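PDB 2RFQ: flavin-dependent monooxygenase, oxygenase subunit HsaA from Rhodococcus sp., which catalyses the FMNH2-dependent ortho-hydroxylation of the phenolic secosteroid 3-HSA to the catechol 3,4-DHSA during bacterial cholesterol breakdown. Local coordinates for residues A[292-304]-A[318-332]. Sequence-based numbering, arbitrary orientation.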
loop_
_atom_site.group_PDB
_atom_site.type_symbol
_atom_site.label_atom_id
_atom_site.label_comp_id
_atom_site.label_asym_id
_atom_site.label_seq_id
_atom_site.Cartn_x
_atom_site.Cartn_y
_atom_site.Cartn_z
ATOM N N ALA A 292 -16.494 -0.636 4.677
ATOM C CA ALA A 292 -16.587 -0.014 3.347
ATOM C C ALA A 292 -16.951 -1.063 2.286
ATOM O O ALA A 292 -17.797 -0.824 1.409
ATOM C CB ALA A 292 -15.280 0.672 2.987
ATOM N N ALA A 293 -16.290 -2.218 2.373
ATOM C CA ALA A 293 -16.569 -3.341 1.469
ATOM C C ALA A 293 -18.048 -3.690 1.499
ATOM O O ALA A 293 -18.683 -3.776 0.460
ATOM C CB ALA A 293 -15.732 -4.551 1.851
ATOM N N TRP A 294 -18.595 -3.884 2.690
ATOM C CA TRP A 294 -20.010 -4.215 2.821
ATOM C C TRP A 294 -20.943 -3.095 2.329
ATOM O O TRP A 294 -21.914 -3.359 1.633
ATOM C CB TRP A 294 -20.338 -4.595 4.263
ATOM C CG TRP A 294 -21.789 -4.965 4.402
ATOM C CD1 TRP A 294 -22.765 -4.243 5.042
ATOM C CD2 TRP A 294 -22.443 -6.104 3.821
ATOM N NE1 TRP A 294 -23.991 -4.880 4.910
ATOM C CE2 TRP A 294 -23.818 -6.019 4.169
ATOM C CE3 TRP A 294 -21.994 -7.190 3.038
ATOM C CZ2 TRP A 294 -24.761 -6.990 3.775
ATOM C CZ3 TRP A 294 -22.940 -8.171 2.652
ATOM C CH2 TRP A 294 -24.308 -8.043 3.022
ATOM N N ARG A 295 -20.633 -1.849 2.679
ATOM C CA ARG A 295 -21.468 -0.714 2.233
ATOM C C ARG A 295 -21.573 -0.672 0.726
ATOM O O ARG A 295 -22.662 -0.508 0.192
ATOM C CB ARG A 295 -20.907 0.598 2.744
ATOM C CG ARG A 295 -21.243 0.868 4.210
ATOM C CD ARG A 295 -20.755 2.257 4.567
ATOM N NE ARG A 295 -20.826 2.530 6.007
ATOM C CZ ARG A 295 -21.914 3.006 6.617
ATOM N NH1 ARG A 295 -23.022 3.298 5.930
ATOM N NH2 ARG A 295 -21.906 3.198 7.930
ATOM N N GLN A 296 -20.444 -0.855 0.038
ATOM C CA GLN A 296 -20.495 -0.840 -1.441
ATOM C C GLN A 296 -21.150 -2.093 -2.015
ATOM O O GLN A 296 -21.995 -2.011 -2.932
ATOM C CB GLN A 296 -19.090 -0.670 -2.009
ATOM C CG GLN A 296 -18.508 0.678 -1.602
ATOM C CD GLN A 296 -17.214 0.996 -2.308
ATOM O OE1 GLN A 296 -16.246 0.220 -2.242
ATOM N NE2 GLN A 296 -17.185 2.150 -3.004
ATOM N N LEU A 297 -20.769 -3.257 -1.489
ATOM C CA LEU A 297 -21.295 -4.506 -2.023
ATOM C C LEU A 297 -22.809 -4.594 -1.872
ATOM O O LEU A 297 -23.518 -4.899 -2.828
ATOM C CB LEU A 297 -20.614 -5.704 -1.340
ATOM C CG LEU A 297 -20.880 -7.047 -2.016
ATOM C CD1 LEU A 297 -20.066 -7.178 -3.330
ATOM C CD2 LEU A 297 -20.489 -8.137 -1.062
ATOM N N SER A 298 -23.299 -4.313 -0.669
ATOM C CA SER A 298 -24.733 -4.310 -0.438
ATOM C C SER A 298 -25.417 -3.086 -1.081
ATOM O O SER A 298 -26.553 -3.185 -1.596
ATOM C CB SER A 298 -25.012 -4.421 1.057
ATOM O OG SER A 298 -24.642 -3.255 1.765
ATOM N N GLY A 299 -24.714 -1.944 -1.087
ATOM C CA GLY A 299 -25.240 -0.687 -1.664
ATOM C C GLY A 299 -25.572 -0.781 -3.141
ATOM O O GLY A 299 -26.652 -0.333 -3.581
ATOM N N ASN A 300 -24.641 -1.317 -3.925
ATOM C CA ASN A 300 -24.885 -1.450 -5.352
ATOM C C ASN A 300 -26.043 -2.418 -5.620
ATOM O O ASN A 300 -26.863 -2.173 -6.491
ATOM C CB ASN A 300 -23.609 -1.899 -6.072
ATOM C CG ASN A 300 -22.537 -0.836 -6.082
ATOM O OD1 ASN A 300 -21.331 -1.152 -5.905
ATOM N ND2 ASN A 300 -22.926 0.412 -6.323
ATOM N N VAL A 301 -26.098 -3.516 -4.858
ATOM C CA VAL A 301 -27.224 -4.450 -4.987
ATOM C C VAL A 301 -28.544 -3.727 -4.663
ATOM O O VAL A 301 -29.521 -3.827 -5.411
ATOM C CB VAL A 301 -27.032 -5.697 -4.095
ATOM C CG1 VAL A 301 -28.338 -6.458 -3.986
ATOM C CG2 VAL A 301 -25.958 -6.610 -4.718
ATOM N N ALA A 302 -28.554 -2.992 -3.555
ATOM C CA ALA A 302 -29.772 -2.246 -3.162
ATOM C C ALA A 302 -30.235 -1.242 -4.252
ATOM O O ALA A 302 -31.442 -1.108 -4.541
ATOM C CB ALA A 302 -29.539 -1.536 -1.814
ATOM N N ASP A 303 -29.280 -0.537 -4.846
ATOM C CA ASP A 303 -29.586 0.444 -5.886
ATOM C C ASP A 303 -30.157 -0.226 -7.120
ATOM O O ASP A 303 -31.159 0.237 -7.688
ATOM C CB ASP A 303 -28.337 1.254 -6.230
ATOM C CG ASP A 303 -27.949 2.239 -5.128
ATOM O OD1 ASP A 303 -28.652 2.339 -4.099
ATOM O OD2 ASP A 303 -26.954 2.952 -5.329
ATOM N N GLU A 304 -29.551 -1.338 -7.545
ATOM C CA GLU A 304 -30.105 -2.063 -8.695
ATOM C C GLU A 304 -31.539 -2.504 -8.394
ATOM O O GLU A 304 -32.451 -2.318 -9.208
ATOM C CB GLU A 304 -29.247 -3.277 -9.061
ATOM C CG GLU A 304 -27.787 -2.935 -9.444
ATOM C CD GLU A 304 -26.997 -4.130 -9.908
ATOM O OE1 GLU A 304 -27.507 -5.268 -9.830
ATOM O OE2 GLU A 304 -25.835 -3.929 -10.347
ATOM N N LEU A 318 -24.359 1.520 -13.704
ATOM C CA LEU A 318 -24.481 0.929 -12.373
ATOM C C LEU A 318 -23.935 -0.504 -12.327
ATOM O O LEU A 318 -23.260 -0.886 -11.363
ATOM C CB LEU A 318 -25.941 0.990 -11.910
ATOM C CG LEU A 318 -26.289 0.346 -10.567
ATOM C CD1 LEU A 318 -25.396 0.807 -9.422
ATOM C CD2 LEU A 318 -27.784 0.604 -10.245
ATOM N N ARG A 319 -24.219 -1.283 -13.369
ATOM C CA ARG A 319 -23.672 -2.640 -13.455
ATOM C C ARG A 319 -22.141 -2.586 -13.445
ATOM O O ARG A 319 -21.495 -3.437 -12.832
ATOM C CB ARG A 319 -24.192 -3.349 -14.709
ATOM C CG ARG A 319 -25.643 -3.819 -14.517
ATOM C CD ARG A 319 -26.306 -4.126 -15.840
ATOM N NE ARG A 319 -25.632 -5.196 -16.554
ATOM C CZ ARG A 319 -25.892 -5.542 -17.816
ATOM N NH1 ARG A 319 -26.836 -4.897 -18.517
ATOM N NH2 ARG A 319 -25.213 -6.542 -18.393
ATOM N N LEU A 320 -21.573 -1.566 -14.103
ATOM C CA LEU A 320 -20.110 -1.399 -14.098
ATOM C C LEU A 320 -19.585 -1.028 -12.713
ATOM O O LEU A 320 -18.567 -1.590 -12.240
ATOM C CB LEU A 320 -19.674 -0.327 -15.118
ATOM C CG LEU A 320 -19.837 -0.744 -16.580
ATOM C CD1 LEU A 320 -19.721 0.487 -17.503
ATOM C CD2 LEU A 320 -18.811 -1.801 -16.976
ATOM N N ARG A 321 -20.275 -0.091 -12.046
ATOM C CA ARG A 321 -19.891 0.265 -10.666
ATOM C C ARG A 321 -19.983 -0.942 -9.723
ATOM O O ARG A 321 -19.134 -1.120 -8.839
ATOM C CB ARG A 321 -20.734 1.422 -10.099
ATOM C CG ARG A 321 -20.285 2.760 -10.652
ATOM C CD ARG A 321 -20.925 3.912 -9.903
ATOM N NE ARG A 321 -22.311 4.078 -10.304
ATOM C CZ ARG A 321 -23.371 3.922 -9.529
ATOM N NH1 ARG A 321 -23.237 3.585 -8.243
ATOM N NH2 ARG A 321 -24.580 4.130 -10.051
ATOM N N ALA A 322 -21.014 -1.761 -9.917
ATOM C CA ALA A 322 -21.219 -2.947 -9.101
ATOM C C ALA A 322 -20.019 -3.869 -9.208
ATOM O O ALA A 322 -19.463 -4.289 -8.208
ATOM C CB ALA A 322 -22.523 -3.665 -9.495
ATOM N N ARG A 323 -19.595 -4.154 -10.445
ATOM C CA ARG A 323 -18.416 -5.013 -10.633
ATOM C C ARG A 323 -17.131 -4.415 -10.044
ATOM O O ARG A 323 -16.348 -5.111 -9.383
ATOM C CB ARG A 323 -18.257 -5.351 -12.107
ATOM C CG ARG A 323 -19.188 -6.480 -12.545
ATOM C CD ARG A 323 -18.625 -7.825 -12.090
ATOM N NE ARG A 323 -17.467 -8.209 -12.930
ATOM C CZ ARG A 323 -16.413 -8.909 -12.508
ATOM N NH1 ARG A 323 -16.311 -9.319 -11.232
ATOM N NH2 ARG A 323 -15.461 -9.215 -13.387
ATOM N N ARG A 324 -16.939 -3.117 -10.284
ATOM C CA ARG A 324 -15.795 -2.376 -9.722
ATOM C C ARG A 324 -15.698 -2.563 -8.209
ATOM O O ARG A 324 -14.662 -2.935 -7.688
ATOM C CB ARG A 324 -15.928 -0.890 -10.068
ATOM C CG ARG A 324 -14.867 -0.002 -9.395
ATOM C CD ARG A 324 -15.259 1.494 -9.437
ATOM N NE ARG A 324 -16.343 1.748 -8.503
ATOM C CZ ARG A 324 -17.088 2.854 -8.474
ATOM N NH1 ARG A 324 -16.886 3.863 -9.351
ATOM N NH2 ARG A 324 -18.031 2.971 -7.542
ATOM N N ASP A 325 -16.799 -2.301 -7.507
ATOM C CA ASP A 325 -16.795 -2.326 -6.051
ATOM C C ASP A 325 -16.810 -3.733 -5.494
ATOM O O ASP A 325 -16.380 -3.958 -4.360
ATOM C CB ASP A 325 -18.004 -1.536 -5.535
ATOM C CG ASP A 325 -17.902 -0.027 -5.836
ATOM O OD1 ASP A 325 -16.777 0.485 -6.076
ATOM O OD2 ASP A 325 -18.963 0.625 -5.824
ATOM N N GLN A 326 -17.346 -4.673 -6.268
ATOM C CA GLN A 326 -17.470 -6.058 -5.837
ATOM C C GLN A 326 -16.102 -6.755 -5.784
ATOM O O GLN A 326 -15.718 -7.339 -4.754
ATOM C CB GLN A 326 -18.477 -6.825 -6.709
ATOM C CG GLN A 326 -18.389 -8.343 -6.520
ATOM C CD GLN A 326 -17.533 -8.972 -7.584
ATOM O OE1 GLN A 326 -17.602 -8.576 -8.752
ATOM N NE2 GLN A 326 -16.716 -9.969 -7.197
ATOM N N VAL A 327 -15.334 -6.666 -6.868
ATOM C CA VAL A 327 -13.967 -7.193 -6.782
ATOM C C VAL A 327 -13.178 -6.451 -5.685
ATOM O O VAL A 327 -12.398 -7.057 -4.933
ATOM C CB VAL A 327 -13.213 -7.178 -8.138
ATOM C CG1 VAL A 327 -13.996 -7.981 -9.202
ATOM C CG2 VAL A 327 -12.933 -5.753 -8.614
ATOM N N ARG A 328 -13.417 -5.150 -5.565
ATOM C CA ARG A 328 -12.684 -4.391 -4.543
ATOM C C ARG A 328 -13.073 -4.805 -3.125
ATOM O O ARG A 328 -12.221 -4.803 -2.241
ATOM C CB ARG A 328 -12.856 -2.886 -4.728
ATOM C CG ARG A 328 -11.672 -2.098 -4.097
ATOM C CD ARG A 328 -11.493 -0.731 -4.820
ATOM N NE ARG A 328 -10.360 0.085 -4.355
ATOM C CZ ARG A 328 -9.087 -0.152 -4.672
ATOM N NH1 ARG A 328 -8.753 -1.199 -5.444
ATOM N NH2 ARG A 328 -8.123 0.652 -4.225
ATOM N N ALA A 329 -14.346 -5.152 -2.913
ATOM C CA ALA A 329 -14.824 -5.578 -1.596
ATOM C C ALA A 329 -14.077 -6.845 -1.167
ATOM O O ALA A 329 -13.632 -6.960 -0.015
ATOM C CB ALA A 329 -16.304 -5.843 -1.646
ATOM N N THR A 330 -13.913 -7.785 -2.100
ATOM C CA THR A 330 -13.095 -8.979 -1.824
ATOM C C THR A 330 -11.682 -8.561 -1.412
ATOM O O THR A 330 -11.158 -9.030 -0.406
ATOM C CB THR A 330 -13.054 -9.897 -3.052
ATOM O OG1 THR A 330 -14.369 -10.467 -3.194
ATOM C CG2 THR A 330 -11.987 -11.010 -2.891
ATOM N N GLY A 331 -11.093 -7.652 -2.180
ATOM C CA GLY A 331 -9.747 -7.144 -1.873
ATOM C C GLY A 331 -9.657 -6.490 -0.504
ATOM O O GLY A 331 -8.705 -6.753 0.242
ATOM N N ARG A 332 -10.639 -5.640 -0.167
ATOM C CA ARG A 332 -10.650 -4.969 1.143
ATOM C C ARG A 332 -10.772 -5.999 2.279
ATOM O O ARG A 332 -10.132 -5.878 3.326
ATOM C CB ARG A 332 -11.828 -3.995 1.237
ATOM C CG ARG A 332 -11.748 -2.792 0.272
ATOM C CD ARG A 332 -12.830 -1.769 0.643
ATOM N NE ARG A 332 -13.306 -1.044 -0.541
ATOM C CZ ARG A 332 -12.739 0.054 -1.055
ATOM N NH1 ARG A 332 -13.272 0.638 -2.127
ATOM N NH2 ARG A 332 -11.620 0.544 -0.531
HETATM O O HOH W 1 -15.570 -2.382 -1.924
HETATM O O HOH W 2 -26.848 4.301 -7.937
HETATM O O HOH W 3 -24.498 2.619 -6.158
#
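Gln-296 reaches from helix 292-304 across to Asp-325 and Arg-332 of helix 318-332. Its CB packs 3.8 Å from CB of Asp-325. With CG beside the backbone N, anti to the carbonyl carbon, and the chain extended beyond it, the amide is carried over the carboxylate: CD lies 3.7 Å from CG of Asp-325 and the two planes are 23° apart, a stacked arrangement. At the tip, OE1 accepts a hydrogen bond from NH1 of Arg-332 (3.0 Å); the N-H...O angle of 140° makes it bent, and the donor also stands tilted from the carbonyl plane. A water also donates to this OE1 and to O of Asp-325 while accepting from NE of Arg-332, which gives the buried oxygen a second donor. NH2 of Arg-332 forms a salt bridge with Asp-289 of the second subunit. NE2 of Gln-296 is spent on that subunit too, bonding to its Asp-291 and to the backbone O of its Ser-288.

Asp-325 is gripped side-on by Arg-324, whose NE meets OD1 at 2.8 Å and whose NH2 reaches OD2; its OD1 also bonds Ser-288 of the second subunit. Were Asp-325 an alanine, the Arg-324 guanidinium would probably be left without its carboxylate mate, and the Gln-296 amide without the flat group it stacks on.

Small residues bring the backbones close at one end, where CA of Ala-293 and CA of Ala-329 are 4.2 Å apart. At the other, CD2 of Leu-318 packs 3.6 Å from CG of Glu-304, whose OE2 bonds Thr-235.

The axes of the two segments run roughly antiparallel, at 153°, and approach to 8.7 Å, within the C-terminal helical domain of the acyl-CoA dehydrogenase fold. Helix 233-266 touches Leu-297, Ala-322 and Gln-326, helix 373-384 packs on Val-327, helix 65-76 on Val-301, and the second subunit meets the pair around Gln-296 and Asp-325.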